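Local coordinates for protein mosquitocidal toxin (Bacillus sphaericus, PDB 2CB4) that probably transfers ADP-ribose from NAD+ to target proteins, serving here as the isolated catalytic domain of a larger mosquito-killing toxin, at residues S28-W31 and L32-M35; D82-P86 and N87-L91; G186-P189 and E190-R193; E197-G201 and E202-I206; P215-L218 and N219-S222. The protein carries 1 engineered substitution. All coordinates share one frame; numbering follows the deposited sequence.

Five short local contacts follow one another along the ADP-ribosyltransferase domain and illustrate how turns and helix starts are joined within one fold. Contact 1 precedes helix 36-44 and contact 2 opens helix 86-92. Contact 3 leads into strand 192-199, contact 4 is the hairpin of that strand with 202-208 in the same sheet, and contact 5 lies in the loop before strand 229-231. Contacts 1 and 4 are on opposite sides of the domain centre, their own centres about 34 Å apart. Contacts 1, 2 and 3 also touch a second subunit. Contact 3 packs against contacts 1, 2 and 5, with a probable R193-T217 hydrogen bond to the last, and so ties the pre-helix loop, helix 86-92 and the 215-222 turn to the sheet.

Contact 1 of 5, residues S28-W31 and L32-M35; sequences SLTW and LMDM
L32 lies over the indole of W31, its CG 4.2 Å from the centroid of the six-membered ring and 26° off the normal, a CH-pi contact between side chains that run side by side. The ring is placed there by a chi1 of 44°, which sets CG of W31 between its backbone N and carbonyl carbon. L29 extends the apolar patch, with CB 4.3 Å from CG of L32, while the methyl CE of selenomethionine M35 comes to the rim of the indole, near its plane. These side chains are brought together by consecutive i to i+3 turns just before helix 36-44, whose N-cap is M35; L29 is also the centre of an inverse gamma turn. L32 N donates to L29 O at 3.1 Å, and M33 N to T30 O at 3.1 Å, the second bond more bent. Further out, M33 O accepts from N21, and T30 O receives a weak hydrogen bond from N113 of a second subunit.

Contact 2 of 5, residues D82-P86 and N87-L91; sequences DRRPP and NDIFL
R84 meets both I89 and D88 across the start of the helix, and D82 holds it in place. One carboxylate oxygen, OD1 of D82, takes the backbone N of R84 on its anti lone pair at 3.0 Å, closing an Asx turn, and also accepts from NE of R84. The other, OD2 of D82, accepts from NH2 of R84 at 2.8 Å. This side-on salt bridge meets the guanidinium at its edge, fixing its rotation, and OD2 has a second cation in R80. With chi3 bent to -68°, the R84 group offers one face to I89, whose CD1 sits 3.7 Å above the plane, over its centre. D88 reaches the aliphatic part of R84, OD2 of D88 lying 3.5 Å from CD of R84, while the charged groups stay beyond salt-bridge distance; OD1 of D88 binds N92 instead. P85 is the N-cap, and its O accepts from D88 N at 2.9 Å and from I89 N at 3.0 Å. P86 follows as the first helical residue. Its O accepts from F90 N at 2.8 Å, and its CB lies over the F90 ring, 4.3 Å from the centroid, in a CH-pi contact. Helix 86-92 rests on the sheet through I89 on Y154 and I192, P86 on Y152 and W207, and F90 on I192 and W207; F90 also meets W232 edge to face, just beyond strand 229-231.

Contact 3 of 5, residues G186-P189 and E190-R193; sequences GIRP and EFIR
Two bends bring E190 and R188 together: CG of E190 stands between its own backbone N and carbonyl carbon (chi1 66°) before the chain folds back at chi2, and R188 turns at chi3 (-52°). The result is a salt bridge in which NE of R188 donates to OE2 of E190 at 2.8 Å. That oxygen lies near the guanidinium plane, yet it is itself approached from above the carboxylate plane. A water bridges the same two groups, accepting from NH2 of R188 at 2.9 Å and donating to OE2 of E190, so the carboxylate oxygen is held twice. F191 runs alongside R188 and turns its ring edge to a guanidinium face, with CE2 of F191 3.4 Å from NH2 of R188 and the planes 67° apart; CG of E190 sits over one face of the same ring. These side chains sit on a 3-10 turn at 189-191 that leads into strand 192-199. F191 N donates to R188 O at 3.2 Å, and I192 N to P189 O at 3.0 Å. On the apolar side, CG2 of I187 packs 3.8 Å from CB of F191 and more loosely on CG1 of I192. The guanidinium also reaches back to the N-terminal part of the chain, where NH1 of R188 donates to the carbonyls of Q25 and A27, while E190 packs on F260 of a second subunit.

Contact 4 of 5, residues E197-G201 and E202-I206; sequences EYHNG and EIVRI
E197 pairs with R205 and H199 with E202 in an antiparallel hairpin closed by a type I' turn, while V204 and R205 both face E197 in a classic beta bulge. E197 N donates to R205 O and V204 N to E197 O, each at 2.9 Å and nearly straight; H199 N reaches E202 O at 2.8 Å. CG2 of V204 lies over one face of the H199 imidazole, 3.5 Å from the centroid and 9° off the normal, a CH-pi contact. E197 is extended, with CG opposite its backbone N (chi1 175°), which carries the carboxylate within reach of the imidazole; NE2 of H199 donates to OE2 of E197 at 2.7 Å. The same oxygen accepts from N241, and OE1 from W207 and from a water that passes on to NH1 of R205, whose NE is held by S228. With both oxygens held, the buried carboxylate is firmly oriented and would probably polarise the imidazole that V204 covers on one face.

Contact 5 of 5, residues P215-L218 and N219-S222; sequences PSTL and NDVS
D220 N donates to T217 O at 2.8 Å, with an N-H...O angle of 157°, and V221 N donates to L218 O at a longer 3.3 Å. A water lies 3.1 Å from P215 O and equally far from OD1 of N219, though it cannot donate to every acceptor about it at once. T217 points OG1 between its backbone N and carbonyl carbon (chi1 68°), where it hydrogen-bonds to N214 O and R193 NH1. Its CB touches the D220 carboxylate, with OD2 of D220 3.7 Å away, and CB of D220 closes in on T217 O. CG2 of V221 packs 3.4 Å from L218 O. L218 packs on R193 and I208 of strands 192-199 and 202-208 and on F212 of a loop; V221 packs on I206 and I208. Successive i to i+3 bonds of this kind define a 3-10 turn, here placed on the surface in the connection between the parallel neighbouring strands 202-208 and 229-231.

Contact 1 of 5, residues S28-W31 and L32-M35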
loop_
_atom_site.group_PDB
_atom_site.type_symbol
_atom_site.label_atom_id
_atom_site.label_comp_id
_atom_site.label_asym_id
_atom_site.label_seq_id
_atom_site.Cartn_x
_atom_site.Cartn_y
_atom_site.Cartn_z
ATOM N N SER A 28 -21.101 -24.187 8.052
ATOM C CA SER A 28 -21.041 -22.743 7.951
ATOM C C SER A 28 -20.281 -22.459 6.625
ATOM O O SER A 28 -20.669 -21.584 5.866
ATOM C CB SER A 28 -20.247 -22.178 9.129
ATOM O OG SER A 28 -20.489 -20.813 9.164
ATOM N N LEU A 29 -19.218 -23.233 6.347
ATOM C CA LEU A 29 -18.467 -23.133 5.077
ATOM C C LEU A 29 -19.316 -23.963 4.103
ATOM O O LEU A 29 -19.055 -25.142 3.881
ATOM C CB LEU A 29 -17.075 -23.778 5.233
ATOM C CG LEU A 29 -16.177 -23.215 6.350
ATOM C CD1 LEU A 29 -14.757 -23.792 6.266
ATOM C CD2 LEU A 29 -16.162 -21.677 6.270
ATOM N N THR A 30 -20.387 -23.356 3.609
ATOM C CA THR A 30 -21.373 -24.023 2.750
ATOM C C THR A 30 -20.848 -24.676 1.472
ATOM O O THR A 30 -21.437 -25.622 0.966
ATOM C CB THR A 30 -22.542 -23.084 2.418
ATOM O OG1 THR A 30 -22.023 -21.907 1.786
ATOM C CG2 THR A 30 -23.294 -22.689 3.695
ATOM N N TRP A 31 -19.741 -24.169 0.962
ATOM C CA TRP A 31 -19.153 -24.735 -0.235
ATOM C C TRP A 31 -18.660 -26.166 -0.021
ATOM O O TRP A 31 -18.461 -26.900 -0.984
ATOM C CB TRP A 31 -18.034 -23.841 -0.766
ATOM C CG TRP A 31 -17.110 -23.323 0.290
ATOM C CD1 TRP A 31 -17.208 -22.126 0.966
ATOM C CD2 TRP A 31 -15.922 -23.966 0.780
ATOM N NE1 TRP A 31 -16.152 -22.003 1.841
ATOM C CE2 TRP A 31 -15.358 -23.118 1.759
ATOM C CE3 TRP A 31 -15.295 -25.189 0.499
ATOM C CZ2 TRP A 31 -14.198 -23.432 2.435
ATOM C CZ3 TRP A 31 -14.141 -25.514 1.192
ATOM C CH2 TRP A 31 -13.608 -24.641 2.153
ATOM N N LEU A 32 -18.481 -26.569 1.232
ATOM C CA LEU A 32 -18.031 -27.929 1.541
ATOM C C LEU A 32 -19.150 -28.934 1.304
ATOM O O LEU A 32 -18.889 -30.091 1.001
ATOM C CB LEU A 32 -17.676 -28.029 3.022
ATOM C CG LEU A 32 -16.286 -27.626 3.481
ATOM C CD1 LEU A 32 -16.160 -28.049 4.924
ATOM C CD2 LEU A 32 -15.230 -28.304 2.608
HETATM N N MSE A 33 -20.390 -28.510 1.523
HETATM C CA MSE A 33 -21.548 -29.404 1.403
HETATM C C MSE A 33 -21.734 -30.148 0.075
HETATM O O MSE A 33 -22.341 -31.225 0.035
HETATM C CB MSE A 33 -22.845 -28.765 1.897
HETATM C CG MSE A 33 -22.807 -28.030 3.229
HETATM SE SE MSE A 33 -24.581 -27.530 3.737
HETATM C CE MSE A 33 -25.070 -26.533 2.236
ATOM N N ASP A 34 -21.228 -29.573 -1.007
ATOM C CA ASP A 34 -21.356 -30.205 -2.322
ATOM C C ASP A 34 -20.113 -31.026 -2.696
ATOM O O ASP A 34 -20.028 -31.580 -3.800
ATOM C CB ASP A 34 -21.591 -29.142 -3.389
ATOM C CG ASP A 34 -23.072 -28.835 -3.591
ATOM O OD1 ASP A 34 -23.910 -29.215 -2.728
ATOM O OD2 ASP A 34 -23.386 -28.241 -4.644
HETATM N N MSE A 35 -19.150 -31.090 -1.777
HETATM C CA MSE A 35 -17.913 -31.799 -2.019
HETATM C C MSE A 35 -17.722 -32.858 -0.948
HETATM O O MSE A 35 -16.619 -33.135 -0.515
HETATM C CB MSE A 35 -16.817 -30.753 -2.168
HETATM C CG MSE A 35 -16.049 -30.350 -0.942
HETATM SE SE MSE A 35 -14.672 -29.096 -1.392
HETATM C CE MSE A 35 -15.817 -28.138 -2.534
#

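Contact 2 of 5, residues D82-P86 and N87-L91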
loop_
_atom_site.group_PDB
_atom_site.type_symbol
_atom_site.label_atom_id
_atom_site.label_comp_id
_atom_site.label_asym_id
_atom_site.label_seq_id
_atom_site.Cartn_x
_atom_site.Cartn_y
_atom_site.Cartn_z
ATOM N N ASP A 82 -17.753 -21.467 24.771
ATOM C CA ASP A 82 -17.128 -20.445 23.931
ATOM C C ASP A 82 -17.104 -19.111 24.673
ATOM O O ASP A 82 -18.060 -18.775 25.399
ATOM C CB ASP A 82 -17.895 -20.307 22.581
ATOM C CG ASP A 82 -16.994 -19.873 21.423
ATOM O OD1 ASP A 82 -16.468 -18.746 21.476
ATOM O OD2 ASP A 82 -16.803 -20.638 20.446
ATOM N N ARG A 83 -16.025 -18.355 24.484
ATOM C CA ARG A 83 -15.897 -17.039 25.130
ATOM C C ARG A 83 -16.632 -15.945 24.334
ATOM O O ARG A 83 -16.866 -14.880 24.868
ATOM C CB ARG A 83 -14.413 -16.646 25.352
ATOM C CG ARG A 83 -13.590 -17.610 26.268
ATOM C CD ARG A 83 -13.682 -17.208 27.720
ATOM N NE ARG A 83 -13.179 -18.203 28.676
ATOM C CZ ARG A 83 -13.313 -18.071 29.995
ATOM N NH1 ARG A 83 -13.865 -16.987 30.475
ATOM N NH2 ARG A 83 -12.915 -18.996 30.829
ATOM N N ARG A 84 -17.024 -16.234 23.085
ATOM C CA ARG A 84 -17.732 -15.280 22.233
ATOM C C ARG A 84 -19.213 -15.178 22.577
ATOM O O ARG A 84 -19.863 -16.179 22.830
ATOM C CB ARG A 84 -17.488 -15.565 20.741
ATOM C CG ARG A 84 -16.010 -15.450 20.348
ATOM C CD ARG A 84 -15.768 -16.022 18.934
ATOM N NE ARG A 84 -15.975 -17.474 18.928
ATOM C CZ ARG A 84 -16.136 -18.209 17.838
ATOM N NH1 ARG A 84 -16.103 -17.634 16.642
ATOM N NH2 ARG A 84 -16.340 -19.522 17.947
ATOM N N PRO A 85 -19.742 -13.946 22.607
ATOM C CA PRO A 85 -21.137 -13.735 23.014
ATOM C C PRO A 85 -22.184 -13.924 21.935
ATOM O O PRO A 85 -21.859 -14.025 20.746
ATOM C CB PRO A 85 -21.116 -12.301 23.527
ATOM C CG PRO A 85 -20.077 -11.622 22.603
ATOM C CD PRO A 85 -19.060 -12.661 22.279
ATOM N N PRO A 86 -23.455 -13.964 22.357
ATOM C CA PRO A 86 -24.572 -14.173 21.424
ATOM C C PRO A 86 -24.639 -13.230 20.209
ATOM O O PRO A 86 -25.064 -13.656 19.127
ATOM C CB PRO A 86 -25.834 -14.057 22.309
ATOM C CG PRO A 86 -25.392 -13.909 23.680
ATOM C CD PRO A 86 -23.905 -13.799 23.758
ATOM N N ASN A 87 -24.255 -11.961 20.380
ATOM C CA ASN A 87 -24.288 -10.994 19.259
ATOM C C ASN A 87 -23.363 -11.408 18.126
ATOM O O ASN A 87 -23.546 -10.998 16.987
ATOM C CB ASN A 87 -24.024 -9.550 19.699
ATOM C CG ASN A 87 -25.216 -8.937 20.365
ATOM O OD1 ASN A 87 -26.277 -9.567 20.478
ATOM N ND2 ASN A 87 -25.075 -7.701 20.795
ATOM N N ASP A 88 -22.388 -12.241 18.457
ATOM C CA ASP A 88 -21.480 -12.811 17.474
ATOM C C ASP A 88 -22.063 -14.214 17.014
ATOM O O ASP A 88 -22.472 -14.383 15.883
ATOM C CB ASP A 88 -20.081 -12.978 18.097
ATOM C CG ASP A 88 -19.061 -13.542 17.110
ATOM O OD1 ASP A 88 -19.446 -13.875 15.966
ATOM O OD2 ASP A 88 -17.875 -13.631 17.448
ATOM N N ILE A 89 -22.115 -15.177 17.937
ATOM C CA ILE A 89 -22.570 -16.541 17.676
ATOM C C ILE A 89 -23.973 -16.756 17.097
ATOM O O ILE A 89 -24.129 -17.539 16.139
ATOM C CB ILE A 89 -22.295 -17.486 18.897
ATOM C CG1 ILE A 89 -20.812 -17.377 19.354
ATOM C CG2 ILE A 89 -22.724 -18.948 18.570
ATOM C CD1 ILE A 89 -19.786 -17.607 18.220
ATOM N N PHE A 90 -24.984 -16.077 17.647
ATOM C CA PHE A 90 -26.360 -16.232 17.137
ATOM C C PHE A 90 -26.508 -15.555 15.778
ATOM O O PHE A 90 -27.494 -15.762 15.071
ATOM C CB PHE A 90 -27.415 -15.663 18.097
ATOM C CG PHE A 90 -27.678 -16.516 19.310
ATOM C CD1 PHE A 90 -27.082 -17.742 19.461
ATOM C CD2 PHE A 90 -28.518 -16.062 20.326
ATOM C CE1 PHE A 90 -27.313 -18.508 20.597
ATOM C CE2 PHE A 90 -28.737 -16.839 21.461
ATOM C CZ PHE A 90 -28.145 -18.059 21.585
ATOM N N LEU A 91 -25.533 -14.729 15.419
ATOM C CA LEU A 91 -25.578 -14.052 14.136
ATOM C C LEU A 91 -24.785 -14.827 13.075
ATOM O O LEU A 91 -25.235 -14.993 11.958
ATOM C CB LEU A 91 -24.995 -12.647 14.270
ATOM C CG LEU A 91 -24.869 -11.863 12.947
ATOM C CD1 LEU A 91 -26.237 -11.529 12.346
ATOM C CD2 LEU A 91 -24.043 -10.583 13.095
#

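Contact 3 of 5, residues G186-P189 and E190-R193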
loop_
_atom_site.group_PDB
_atom_site.type_symbol
_atom_site.label_atom_id
_atom_site.label_comp_id
_atom_site.label_asym_id
_atom_site.label_seq_id
_atom_site.Cartn_x
_atom_site.Cartn_y
_atom_site.Cartn_z
ATOM N N GLY A 186 -18.011 -26.253 10.370
ATOM C CA GLY A 186 -18.720 -25.525 11.411
ATOM C C GLY A 186 -20.223 -25.777 11.467
ATOM O O GLY A 186 -20.735 -26.734 10.877
ATOM N N ILE A 187 -20.910 -24.900 12.195
ATOM C CA ILE A 187 -22.334 -24.981 12.460
ATOM C C ILE A 187 -23.030 -23.621 12.263
ATOM O O ILE A 187 -22.651 -22.632 12.873
ATOM C CB ILE A 187 -22.504 -25.402 13.949
ATOM C CG1 ILE A 187 -21.654 -26.645 14.245
ATOM C CG2 ILE A 187 -23.983 -25.557 14.357
ATOM C CD1 ILE A 187 -21.455 -26.934 15.727
ATOM N N ARG A 188 -24.069 -23.587 11.432
ATOM C CA ARG A 188 -24.826 -22.360 11.199
ATOM C C ARG A 188 -25.660 -21.984 12.433
ATOM O O ARG A 188 -26.024 -22.851 13.220
ATOM C CB ARG A 188 -25.678 -22.541 9.959
ATOM C CG ARG A 188 -24.794 -22.689 8.711
ATOM C CD ARG A 188 -25.611 -22.569 7.426
ATOM N NE ARG A 188 -26.776 -23.463 7.410
ATOM C CZ ARG A 188 -26.757 -24.733 7.006
ATOM N NH1 ARG A 188 -25.626 -25.286 6.609
ATOM N NH2 ARG A 188 -27.864 -25.459 7.012
ATOM N N PRO A 189 -25.958 -20.691 12.613
ATOM C CA PRO A 189 -26.683 -20.245 13.820
ATOM C C PRO A 189 -28.074 -20.816 14.050
ATOM O O PRO A 189 -28.564 -20.863 15.196
ATOM C CB PRO A 189 -26.719 -18.709 13.660
ATOM C CG PRO A 189 -26.530 -18.462 12.197
ATOM C CD PRO A 189 -25.635 -19.554 11.711
ATOM N N GLU A 190 -28.745 -21.224 12.981
ATOM C CA GLU A 190 -30.105 -21.781 13.132
ATOM C C GLU A 190 -30.133 -23.124 13.880
ATOM O O GLU A 190 -31.181 -23.590 14.275
ATOM C CB GLU A 190 -30.861 -21.833 11.788
ATOM C CG GLU A 190 -30.270 -22.791 10.742
ATOM C CD GLU A 190 -29.305 -22.125 9.806
ATOM O OE1 GLU A 190 -28.736 -21.078 10.185
ATOM O OE2 GLU A 190 -29.101 -22.665 8.689
ATOM N N PHE A 191 -28.965 -23.716 14.103
ATOM C CA PHE A 191 -28.832 -24.977 14.848
ATOM C C PHE A 191 -28.440 -24.751 16.321
ATOM O O PHE A 191 -28.207 -25.711 17.067
ATOM C CB PHE A 191 -27.798 -25.864 14.158
ATOM C CG PHE A 191 -28.184 -26.200 12.745
ATOM C CD1 PHE A 191 -29.444 -26.782 12.489
ATOM C CD2 PHE A 191 -27.356 -25.881 11.677
ATOM C CE1 PHE A 191 -29.840 -27.055 11.183
ATOM C CE2 PHE A 191 -27.754 -26.147 10.379
ATOM C CZ PHE A 191 -29.015 -26.723 10.126
ATOM N N ILE A 192 -28.351 -23.482 16.721
ATOM C CA ILE A 192 -27.977 -23.111 18.082
ATOM C C ILE A 192 -29.228 -22.592 18.746
ATOM O O ILE A 192 -29.766 -21.542 18.377
ATOM C CB ILE A 192 -26.805 -22.072 18.109
ATOM C CG1 ILE A 192 -25.737 -22.453 17.062
ATOM C CG2 ILE A 192 -26.216 -21.962 19.512
ATOM C CD1 ILE A 192 -24.578 -21.454 16.941
ATOM N N ARG A 193 -29.732 -23.377 19.690
ATOM C CA ARG A 193 -30.977 -23.046 20.345
ATOM C C ARG A 193 -30.910 -22.012 21.450
ATOM O O ARG A 193 -31.808 -21.193 21.607
ATOM C CB ARG A 193 -31.667 -24.321 20.883
ATOM C CG ARG A 193 -33.085 -23.981 21.419
ATOM C CD ARG A 193 -33.951 -25.198 21.553
ATOM N NE ARG A 193 -33.579 -25.960 22.732
ATOM C CZ ARG A 193 -34.177 -27.074 23.127
ATOM N NH1 ARG A 193 -35.193 -27.548 22.443
ATOM N NH2 ARG A 193 -33.761 -27.710 24.213
HETATM O O HOH W 1 -30.493 -24.412 7.423
#

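Contact 4 of 5, residues E197-G201 and E202-I206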
loop_
_atom_site.group_PDB
_atom_site.type_symbol
_atom_site.label_atom_id
_atom_site.label_comp_id
_atom_site.label_asym_id
_atom_site.label_seq_id
_atom_site.Cartn_x
_atom_site.Cartn_y
_atom_site.Cartn_z
ATOM N N GLU A 197 -25.082 -17.780 29.913
ATOM C CA GLU A 197 -24.005 -16.821 30.104
ATOM C C GLU A 197 -23.549 -16.967 31.560
ATOM O O GLU A 197 -24.315 -16.726 32.489
ATOM C CB GLU A 197 -24.495 -15.396 29.868
ATOM C CG GLU A 197 -23.455 -14.356 30.168
ATOM C CD GLU A 197 -23.873 -12.968 29.734
ATOM O OE1 GLU A 197 -24.900 -12.820 29.038
ATOM O OE2 GLU A 197 -23.167 -12.019 30.094
ATOM N N TYR A 198 -22.292 -17.364 31.758
ATOM C CA TYR A 198 -21.732 -17.519 33.123
ATOM C C TYR A 198 -20.756 -16.397 33.404
ATOM O O TYR A 198 -19.965 -16.034 32.527
ATOM C CB TYR A 198 -20.894 -18.805 33.221
ATOM C CG TYR A 198 -21.669 -20.099 33.142
ATOM C CD1 TYR A 198 -22.191 -20.680 34.288
ATOM C CD2 TYR A 198 -21.832 -20.779 31.926
ATOM C CE1 TYR A 198 -22.905 -21.892 34.237
ATOM C CE2 TYR A 198 -22.524 -22.009 31.870
ATOM C CZ TYR A 198 -23.047 -22.559 33.032
ATOM O OH TYR A 198 -23.734 -23.769 33.010
ATOM N N HIS A 199 -20.767 -15.900 34.640
ATOM C CA HIS A 199 -19.799 -14.886 35.117
ATOM C C HIS A 199 -19.240 -15.533 36.370
ATOM O O HIS A 199 -19.999 -15.875 37.286
ATOM C CB HIS A 199 -20.480 -13.560 35.509
ATOM C CG HIS A 199 -21.035 -12.797 34.344
ATOM N ND1 HIS A 199 -21.515 -11.508 34.455
ATOM C CD2 HIS A 199 -21.213 -13.153 33.049
ATOM C CE1 HIS A 199 -21.962 -11.105 33.278
ATOM N NE2 HIS A 199 -21.779 -12.076 32.405
ATOM N N ASN A 200 -17.935 -15.776 36.388
ATOM C CA ASN A 200 -17.280 -16.430 37.527
ATOM C C ASN A 200 -17.863 -17.795 37.878
ATOM O O ASN A 200 -17.901 -18.164 39.068
ATOM C CB ASN A 200 -17.295 -15.565 38.792
ATOM C CG ASN A 200 -16.963 -14.137 38.519
ATOM O OD1 ASN A 200 -17.440 -13.240 39.213
ATOM N ND2 ASN A 200 -16.183 -13.899 37.479
ATOM N N GLY A 201 -18.327 -18.537 36.865
ATOM C CA GLY A 201 -18.856 -19.878 37.088
ATOM C C GLY A 201 -20.286 -19.914 37.524
ATOM O O GLY A 201 -20.801 -20.987 37.827
ATOM N N GLU A 202 -20.932 -18.746 37.541
ATOM C CA GLU A 202 -22.356 -18.605 37.929
ATOM C C GLU A 202 -23.212 -18.136 36.755
ATOM O O GLU A 202 -22.831 -17.202 36.052
ATOM C CB GLU A 202 -22.486 -17.576 39.069
ATOM C CG GLU A 202 -21.742 -17.983 40.352
ATOM C CD GLU A 202 -22.205 -19.338 40.905
ATOM O OE1 GLU A 202 -23.417 -19.521 41.145
ATOM O OE2 GLU A 202 -21.347 -20.221 41.113
ATOM N N ILE A 203 -24.377 -18.755 36.568
ATOM C CA ILE A 203 -25.297 -18.377 35.493
ATOM C C ILE A 203 -25.940 -17.039 35.826
ATOM O O ILE A 203 -26.496 -16.864 36.913
ATOM C CB ILE A 203 -26.413 -19.433 35.255
ATOM C CG1 ILE A 203 -25.790 -20.800 35.000
ATOM C CG2 ILE A 203 -27.191 -19.125 33.964
ATOM C CD1 ILE A 203 -26.856 -21.951 34.968
ATOM N N VAL A 204 -25.852 -16.093 34.892
ATOM C CA VAL A 204 -26.424 -14.771 35.113
ATOM C C VAL A 204 -27.512 -14.492 34.072
ATOM O O VAL A 204 -28.337 -13.605 34.250
ATOM C CB VAL A 204 -25.325 -13.651 35.123
ATOM C CG1 VAL A 204 -24.284 -13.916 36.218
ATOM C CG2 VAL A 204 -24.669 -13.536 33.773
ATOM N N ARG A 205 -27.552 -15.302 33.013
ATOM C CA ARG A 205 -28.554 -15.111 31.986
ATOM C C ARG A 205 -28.668 -16.300 31.069
ATOM O O ARG A 205 -27.679 -16.978 30.791
ATOM C CB ARG A 205 -28.189 -13.885 31.161
ATOM C CG ARG A 205 -29.135 -13.561 30.044
ATOM C CD ARG A 205 -28.953 -12.103 29.678
ATOM N NE ARG A 205 -29.670 -11.225 30.595
ATOM C CZ ARG A 205 -29.221 -10.043 31.028
ATOM N NH1 ARG A 205 -28.035 -9.596 30.640
ATOM N NH2 ARG A 205 -29.954 -9.322 31.870
ATOM N N ILE A 206 -29.886 -16.517 30.574
ATOM C CA ILE A 206 -30.180 -17.579 29.621
ATOM C C ILE A 206 -30.681 -16.881 28.365
ATOM O O ILE A 206 -31.617 -16.098 28.427
ATOM C CB ILE A 206 -31.268 -18.554 30.137
ATOM C CG1 ILE A 206 -30.763 -19.255 31.403
ATOM C CG2 ILE A 206 -31.616 -19.605 29.044
ATOM C CD1 ILE A 206 -31.854 -19.902 32.223
HETATM O O HOH W 2 -25.953 -10.301 29.436
#

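Contact 5 of 5, residues P215-L218 and N219-S222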
loop_
_atom_site.group_PDB
_atom_site.type_symbol
_atom_site.label_atom_id
_atom_site.label_comp_id
_atom_site.label_asym_id
_atom_site.label_seq_id
_atom_site.Cartn_x
_atom_site.Cartn_y
_atom_site.Cartn_z
ATOM N N PRO A 215 -38.598 -23.664 16.275
ATOM C CA PRO A 215 -39.081 -22.708 17.274
ATOM C C PRO A 215 -40.131 -23.202 18.252
ATOM O O PRO A 215 -40.356 -22.578 19.294
ATOM C CB PRO A 215 -39.654 -21.545 16.432
ATOM C CG PRO A 215 -39.422 -21.895 14.998
ATOM C CD PRO A 215 -39.026 -23.316 14.900
ATOM N N SER A 216 -40.804 -24.293 17.925
ATOM C CA SER A 216 -41.840 -24.814 18.834
ATOM C C SER A 216 -41.223 -25.448 20.083
ATOM O O SER A 216 -41.911 -25.663 21.090
ATOM C CB SER A 216 -42.760 -25.816 18.119
ATOM O OG SER A 216 -42.036 -26.965 17.713
ATOM N N THR A 217 -39.919 -25.728 20.032
ATOM C CA THR A 217 -39.235 -26.315 21.197
ATOM C C THR A 217 -38.576 -25.277 22.125
ATOM O O THR A 217 -38.029 -25.644 23.160
ATOM C CB THR A 217 -38.158 -27.313 20.772
ATOM O OG1 THR A 217 -37.084 -26.601 20.130
ATOM C CG2 THR A 217 -38.743 -28.378 19.792
ATOM N N LEU A 218 -38.641 -23.990 21.773
ATOM C CA LEU A 218 -37.991 -22.954 22.589
ATOM C C LEU A 218 -38.359 -22.971 24.070
ATOM O O LEU A 218 -37.532 -22.671 24.941
ATOM C CB LEU A 218 -38.088 -21.551 21.958
ATOM C CG LEU A 218 -37.453 -21.417 20.563
ATOM C CD1 LEU A 218 -37.629 -20.015 20.005
ATOM C CD2 LEU A 218 -36.008 -21.845 20.542
ATOM N N ASN A 219 -39.595 -23.350 24.365
ATOM C CA ASN A 219 -40.038 -23.405 25.767
ATOM C C ASN A 219 -39.434 -24.561 26.547
ATOM O O ASN A 219 -39.541 -24.601 27.765
ATOM C CB ASN A 219 -41.562 -23.439 25.856
ATOM C CG ASN A 219 -42.170 -22.082 25.626
ATOM O OD1 ASN A 219 -43.056 -21.921 24.788
ATOM N ND2 ASN A 219 -41.645 -21.078 26.326
ATOM N N ASP A 220 -38.789 -25.489 25.844
ATOM C CA ASP A 220 -38.163 -26.631 26.505
ATOM C C ASP A 220 -36.790 -26.276 27.065
ATOM O O ASP A 220 -36.162 -27.101 27.726
ATOM C CB ASP A 220 -38.003 -27.816 25.539
ATOM C CG ASP A 220 -39.326 -28.314 24.982
ATOM O OD1 ASP A 220 -40.395 -28.051 25.591
ATOM O OD2 ASP A 220 -39.280 -28.977 23.923
ATOM N N VAL A 221 -36.297 -25.077 26.751
ATOM C CA VAL A 221 -34.999 -24.666 27.242
ATOM C C VAL A 221 -35.081 -24.566 28.772
ATOM O O VAL A 221 -35.918 -23.843 29.351
ATOM C CB VAL A 221 -34.492 -23.340 26.604
ATOM C CG1 VAL A 221 -33.205 -22.876 27.310
ATOM C CG2 VAL A 221 -34.288 -23.498 25.095
ATOM N N SER A 222 -34.208 -25.329 29.409
ATOM C CA SER A 222 -34.137 -25.421 30.862
ATOM C C SER A 222 -33.060 -24.537 31.492
ATOM O O SER A 222 -32.116 -24.104 30.841
ATOM C CB SER A 222 -33.841 -26.893 31.260
ATOM O OG SER A 222 -32.747 -27.431 30.508
HETATM O O HOH W 3 -41.905 -22.491 21.928
#